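Arginine kinase (Anthopleura japonica, PDB 4RF6) catalyses the reversible transfer of a phosphate from ATP to L-arginine, giving phosphoarginine and ADP, with two phosphagen kinase repeats in one chain. Local coordinates at residues A[488-493]-A[584-589]; A[641-646]-A[683-688]. All blocks are in the same frame, centred on the assembly; numbering follows the deposited sequence.

In the fold
Both contacts belong to the second phosphagen kinase repeat and to its antiparallel eight-stranded sheet, the core of the C-terminal catalytic domain of this family. Across the sheet the order is 587-594, 479-488, 638-645, 683-688; contact 1 (488-493 with 584-589) joins the first two of these strands at the end of 479-488, contact 2 (641-646 with 683-688) the last two. Their centres are 27 Å apart, and their nearest atoms about 10 Å. Both segments of contact 1 come before those of contact 2 in the sequence, so the two pairs follow one another along the chain, and the sheet brings both into one layer.

Contact 1: residues A[488-493]-A[584-589]; sequences RNVKGY and EDQLRI
Arg488 and Leu587 form the last rung of an antiparallel strand pair, and beyond it polar side chains of Asn489, Asp585 and Gln586 carry the join into the loop that leaves strand 479-488. The rung is a hydrogen-bonded pair: Arg488 N gives a straight bond to Leu587 O at 2.8 Å, while the return bond from Leu587 N to Arg488 O is more bent.

Past this point side chains replace backbone partners. The amide of Asn489 works at both ends. Asn489 OD1 accepts from Gln586 N at 3.1 Å, the donor standing above the carbonyl plane; a water oxygen also lies 2.7 Å from Asn489 OD1. Asn489 ND2 points almost straight at Asp585 OD1, 2.8 Å away, meeting that oxygen on its anti side; the amide and carboxylate planes are turned 62° apart. Gln586 answers in kind: it reaches across the loop, its side chain stretched out past CG (chi2 158°), and Gln586 OE1 accepts from Val490 N at 2.8 Å. Both residues are amides, suited to a place where a donor and an acceptor are needed on one side chain. On the apolar side, Val490 CG2 rests on Leu587 CD1 at 4.0 Å, and Leu587 continues onto Val511 of helix 501-516.

Outside the pair, Asn489 ND2 also bonds Leu627 O, Asp585 OD1 accepts from Ser628 OG, and Gln586 NE2 donates to Ala494 O. The guanidinium of Arg488 turns away to Thr636 O, a salt bridge with Glu696 and a cation-pi contact with Tyr626.

Asn489 and Gln586 thus satisfy two buried backbone N-H groups after the strand pairing ends, and the two donors reaching Asp585 OD1 would be expected to stabilise its negative charge.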
loop_
_atom_site.group_PDB
_atom_site.type_symbol
_atom_site.label_atom_id
_atom_site.label_comp_id
_atom_site.label_asym_id
_atom_site.label_seq_id
_atom_site.Cartn_x
_atom_site.Cartn_y
_atom_site.Cartn_z
ATOM N N ARG A 488 -12.027 -18.635 5.758
ATOM C CA ARG A 488 -10.892 -19.515 6.006
ATOM C C ARG A 488 -9.623 -18.679 6.096
ATOM O O ARG A 488 -9.541 -17.600 5.500
ATOM C CB ARG A 488 -10.759 -20.562 4.896
ATOM C CG ARG A 488 -11.875 -21.609 4.831
ATOM C CD ARG A 488 -11.793 -22.586 6.008
ATOM N NE ARG A 488 -12.775 -23.665 5.886
ATOM C CZ ARG A 488 -13.991 -23.634 6.423
ATOM N NH1 ARG A 488 -14.385 -22.579 7.135
ATOM N NH2 ARG A 488 -14.815 -24.657 6.248
ATOM N N ASN A 489 -8.644 -19.162 6.857
ATOM C CA ASN A 489 -7.328 -18.537 6.851
ATOM C C ASN A 489 -6.256 -19.564 6.504
ATOM O O ASN A 489 -6.398 -20.744 6.832
ATOM C CB ASN A 489 -7.054 -17.819 8.171
ATOM C CG ASN A 489 -7.935 -16.587 8.348
ATOM O OD1 ASN A 489 -7.575 -15.487 7.927
ATOM N ND2 ASN A 489 -9.108 -16.776 8.944
ATOM N N VAL A 490 -5.208 -19.119 5.815
ATOM C CA VAL A 490 -4.209 -20.035 5.263
ATOM C C VAL A 490 -3.182 -20.474 6.312
ATOM O O VAL A 490 -2.607 -19.645 7.026
ATOM C CB VAL A 490 -3.507 -19.422 4.024
ATOM C CG1 VAL A 490 -2.482 -20.386 3.460
ATOM C CG2 VAL A 490 -4.527 -19.069 2.952
ATOM N N LYS A 491 -2.967 -21.783 6.412
ATOM C CA LYS A 491 -2.075 -22.336 7.424
ATOM C C LYS A 491 -0.646 -21.846 7.219
ATOM O O LYS A 491 -0.187 -21.694 6.081
ATOM C CB LYS A 491 -2.120 -23.867 7.406
ATOM C CG LYS A 491 -1.433 -24.505 8.608
ATOM C CD LYS A 491 -1.483 -26.025 8.554
ATOM C CE LYS A 491 -0.755 -26.617 9.751
ATOM N NZ LYS A 491 -0.800 -28.099 9.753
ATOM N N GLY A 492 0.049 -21.565 8.317
ATOM C CA GLY A 492 1.440 -21.169 8.233
ATOM C C GLY A 492 1.652 -19.674 8.367
ATOM O O GLY A 492 2.788 -19.199 8.316
ATOM N N TYR A 493 0.562 -18.931 8.543
ATOM C CA TYR A 493 0.652 -17.483 8.645
ATOM C C TYR A 493 -0.017 -16.974 9.914
ATOM O O TYR A 493 -0.711 -17.716 10.603
ATOM C CB TYR A 493 0.018 -16.836 7.413
ATOM C CG TYR A 493 0.701 -17.227 6.129
ATOM C CD1 TYR A 493 1.835 -16.551 5.694
ATOM C CD2 TYR A 493 0.226 -18.282 5.360
ATOM C CE1 TYR A 493 2.472 -16.910 4.529
ATOM C CE2 TYR A 493 0.850 -18.644 4.185
ATOM C CZ TYR A 493 1.974 -17.955 3.778
ATOM O OH TYR A 493 2.603 -18.312 2.613
ATOM N N GLU A 584 -11.479 -9.302 5.326
ATOM C CA GLU A 584 -11.483 -9.403 6.792
ATOM C C GLU A 584 -10.753 -10.669 7.232
ATOM O O GLU A 584 -9.983 -10.659 8.198
ATOM C CB GLU A 584 -12.916 -9.411 7.335
ATOM C CG GLU A 584 -13.010 -9.413 8.863
ATOM C CD GLU A 584 -14.446 -9.336 9.364
ATOM O OE1 GLU A 584 -15.367 -9.277 8.525
ATOM O OE2 GLU A 584 -14.653 -9.329 10.594
ATOM N N ASP A 585 -11.029 -11.763 6.532
ATOM C CA ASP A 585 -10.224 -12.968 6.643
ATOM C C ASP A 585 -9.406 -13.098 5.365
ATOM O O ASP A 585 -9.649 -12.387 4.381
ATOM C CB ASP A 585 -11.106 -14.204 6.836
ATOM C CG ASP A 585 -11.728 -14.265 8.216
ATOM O OD1 ASP A 585 -11.023 -14.683 9.157
ATOM O OD2 ASP A 585 -12.916 -13.895 8.352
ATOM N N GLN A 586 -8.433 -13.997 5.378
ATOM C CA GLN A 586 -7.575 -14.173 4.218
ATOM C C GLN A 586 -8.393 -14.717 3.054
ATOM O O GLN A 586 -8.186 -14.332 1.900
ATOM C CB GLN A 586 -6.390 -15.066 4.596
ATOM C CG GLN A 586 -5.491 -14.360 5.632
ATOM C CD GLN A 586 -4.629 -15.294 6.464
ATOM O OE1 GLN A 586 -4.424 -16.459 6.116
ATOM N NE2 GLN A 586 -4.111 -14.775 7.574
ATOM N N LEU A 587 -9.358 -15.574 3.382
ATOM C CA LEU A 587 -10.273 -16.141 2.400
ATOM C C LEU A 587 -11.728 -16.012 2.834
ATOM O O LEU A 587 -12.100 -16.449 3.932
ATOM C CB LEU A 587 -9.955 -17.616 2.167
ATOM C CG LEU A 587 -8.589 -17.907 1.561
ATOM C CD1 LEU A 587 -8.275 -19.387 1.605
ATOM C CD2 LEU A 587 -8.565 -17.398 0.127
ATOM N N ARG A 588 -12.545 -15.408 1.974
ATOM C CA ARG A 588 -13.992 -15.510 2.117
ATOM C C ARG A 588 -14.511 -16.183 0.854
ATOM O O ARG A 588 -14.362 -15.657 -0.254
ATOM C CB ARG A 588 -14.642 -14.144 2.306
ATOM C CG ARG A 588 -16.108 -14.249 2.698
ATOM C CD ARG A 588 -16.876 -12.992 2.351
ATOM N NE ARG A 588 -17.286 -12.252 3.537
ATOM C CZ ARG A 588 -18.413 -11.549 3.617
ATOM N NH1 ARG A 588 -19.237 -11.498 2.578
ATOM N NH2 ARG A 588 -18.720 -10.902 4.734
ATOM N N ILE A 589 -15.102 -17.359 1.028
ATOM C CA ILE A 589 -15.410 -18.234 -0.097
ATOM C C ILE A 589 -16.914 -18.442 -0.185
ATOM O O ILE A 589 -17.534 -18.902 0.775
ATOM C CB ILE A 589 -14.673 -19.575 0.055
ATOM C CG1 ILE A 589 -13.194 -19.313 0.368
ATOM C CG2 ILE A 589 -14.832 -20.421 -1.206
ATOM C CD1 ILE A 589 -12.359 -20.547 0.678
HETATM O O HOH W 1 -7.867 -13.766 9.970
#

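Contact 2: residues A[641-646]-A[683-688]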
loop_
_atom_site.group_PDB
_atom_site.type_symbol
_atom_site.label_atom_id
_atom_site.label_comp_id
_atom_site.label_asym_id
_atom_site.label_seq_id
_atom_site.Cartn_x
_atom_site.Cartn_y
_atom_site.Cartn_z
ATOM N N SER A 641 -27.266 -19.177 3.683
ATOM C CA SER A 641 -28.381 -18.244 3.550
ATOM C C SER A 641 -29.378 -18.723 2.499
ATOM O O SER A 641 -28.992 -19.154 1.411
ATOM C CB SER A 641 -27.860 -16.844 3.204
ATOM O OG SER A 641 -28.892 -15.875 3.236
ATOM N N VAL A 642 -30.662 -18.668 2.840
ATOM C CA VAL A 642 -31.722 -19.014 1.903
ATOM C C VAL A 642 -32.748 -17.889 1.867
ATOM O O VAL A 642 -33.304 -17.517 2.906
ATOM C CB VAL A 642 -32.410 -20.345 2.289
ATOM C CG1 VAL A 642 -33.773 -20.456 1.623
ATOM C CG2 VAL A 642 -31.532 -21.529 1.914
ATOM N N HIS A 643 -32.977 -17.336 0.677
ATOM C CA HIS A 643 -33.963 -16.277 0.491
ATOM C C HIS A 643 -35.298 -16.905 0.112
ATOM O O HIS A 643 -35.413 -17.506 -0.956
ATOM C CB HIS A 643 -33.512 -15.318 -0.617
ATOM C CG HIS A 643 -32.423 -14.378 -0.205
ATOM N ND1 HIS A 643 -32.094 -13.258 -0.939
ATOM C CD2 HIS A 643 -31.588 -14.388 0.861
ATOM C CE1 HIS A 643 -31.102 -12.619 -0.342
ATOM N NE2 HIS A 643 -30.778 -13.284 0.752
ATOM N N VAL A 644 -36.301 -16.770 0.976
ATOM C CA VAL A 644 -37.543 -17.515 0.788
ATOM C C VAL A 644 -38.795 -16.732 1.224
ATOM O O VAL A 644 -38.764 -15.980 2.208
ATOM C CB VAL A 644 -37.453 -18.891 1.493
ATOM C CG1 VAL A 644 -37.471 -18.722 2.988
ATOM C CG2 VAL A 644 -38.562 -19.812 1.042
ATOM N N LYS A 645 -39.886 -16.894 0.471
ATOM C CA LYS A 645 -41.136 -16.184 0.748
ATOM C C LYS A 645 -42.051 -17.029 1.616
ATOM O O LYS A 645 -42.647 -17.994 1.141
ATOM C CB LYS A 645 -41.861 -15.850 -0.552
ATOM C CG LYS A 645 -41.041 -15.062 -1.545
ATOM C CD LYS A 645 -41.908 -14.678 -2.726
ATOM C CE LYS A 645 -41.106 -13.969 -3.787
ATOM N NZ LYS A 645 -42.013 -13.387 -4.810
ATOM N N ILE A 646 -42.171 -16.668 2.889
ATOM C CA ILE A 646 -42.858 -17.530 3.845
ATOM C C ILE A 646 -43.857 -16.768 4.757
ATOM O O ILE A 646 -43.715 -16.766 5.983
ATOM C CB ILE A 646 -41.802 -18.343 4.666
ATOM C CG1 ILE A 646 -40.824 -19.066 3.738
ATOM C CG2 ILE A 646 -42.438 -19.400 5.510
ATOM C CD1 ILE A 646 -41.439 -20.244 2.986
ATOM N N VAL A 683 -39.718 -11.717 1.110
ATOM C CA VAL A 683 -38.592 -12.630 1.016
ATOM C C VAL A 683 -37.899 -12.561 2.361
ATOM O O VAL A 683 -37.621 -11.471 2.872
ATOM C CB VAL A 683 -37.605 -12.243 -0.099
ATOM C CG1 VAL A 683 -36.350 -13.093 -0.013
ATOM C CG2 VAL A 683 -38.255 -12.400 -1.471
ATOM N N PHE A 684 -37.650 -13.725 2.947
ATOM C CA PHE A 684 -36.981 -13.797 4.231
ATOM C C PHE A 684 -35.592 -14.375 4.014
ATOM O O PHE A 684 -35.407 -15.276 3.188
ATOM C CB PHE A 684 -37.765 -14.685 5.202
ATOM C CG PHE A 684 -39.119 -14.141 5.588
ATOM C CD1 PHE A 684 -39.359 -13.716 6.885
ATOM C CD2 PHE A 684 -40.156 -14.074 4.665
ATOM C CE1 PHE A 684 -40.599 -13.223 7.257
ATOM C CE2 PHE A 684 -41.403 -13.578 5.027
ATOM C CZ PHE A 684 -41.623 -13.153 6.327
ATOM N N ASP A 685 -34.611 -13.840 4.733
ATOM C CA ASP A 685 -33.296 -14.455 4.773
ATOM C C ASP A 685 -33.303 -15.487 5.885
ATOM O O ASP A 685 -33.436 -15.136 7.058
ATOM C CB ASP A 685 -32.210 -13.420 5.055
ATOM C CG ASP A 685 -30.818 -14.033 5.097
ATOM O OD1 ASP A 685 -30.496 -14.727 6.084
ATOM O OD2 ASP A 685 -30.044 -13.815 4.144
ATOM N N ILE A 686 -33.172 -16.758 5.518
ATOM C CA ILE A 686 -33.016 -17.822 6.496
ATOM C C ILE A 686 -31.537 -18.132 6.609
ATOM O O ILE A 686 -30.900 -18.483 5.613
ATOM C CB ILE A 686 -33.732 -19.102 6.053
ATOM C CG1 ILE A 686 -35.108 -18.768 5.489
ATOM C CG2 ILE A 686 -33.799 -20.111 7.213
ATOM C CD1 ILE A 686 -36.248 -19.047 6.439
ATOM N N SER A 687 -30.982 -18.004 7.811
ATOM C CA SER A 687 -29.561 -18.260 8.006
ATOM C C SER A 687 -29.298 -19.133 9.227
ATOM O O SER A 687 -30.134 -19.233 10.124
ATOM C CB SER A 687 -28.797 -16.939 8.129
ATOM O OG SER A 687 -29.208 -16.217 9.275
ATOM N N ASN A 688 -28.127 -19.762 9.261
ATOM C CA ASN A 688 -27.748 -20.592 10.397
ATOM C C ASN A 688 -27.394 -19.736 11.615
ATOM O O ASN A 688 -26.815 -18.657 11.475
ATOM C CB ASN A 688 -26.555 -21.463 10.019
ATOM C CG ASN A 688 -25.331 -20.635 9.676
ATOM O OD1 ASN A 688 -25.309 -19.929 8.658
ATOM N ND2 ASN A 688 -24.316 -20.699 10.527
#
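Val644 CG1 and Ile686 CG1 meet at 3.4 Å, a close fit whose exact tightness is doubtful, on the face of the sheet that also carries Val642 and Phe684. Val644 holds CG1 between its backbone N and carbonyl carbon (chi1 70°), which turns this methyl toward the isoleucine. Beside it, the edge of the Phe684 ring lies near Val644 O, with Phe684 CD2 at 3.4 Å from that oxygen.

The backbones beneath are an antiparallel ladder within the sheet of the catalytic domain. Val642 with Ile686 and Val644 with Phe684 are hydrogen-bonded pairs, each bonded both ways; Ile686 N to Val642 O measures 2.7 Å. In the non-hydrogen-bonded pairs between and beside them, CA-H groups approach the same carbonyls, as His643 CA does Phe684 O at 3.2 Å.

On the other face, polar groups gather round Asp685. Asp685 OD2 lies 2.5 Å from Ser641 OG and near the plane of the His643 ring, at its edge, while His643 CB packs on Val683 CG1 at 3.7 Å. Arg639 forms a salt bridge to the same OD2, consistent with a role in orienting the carboxylate. Apolar side chains suit the valine and isoleucine face because helix 696-714 covers Ile686 there, through Met703 and Leu710.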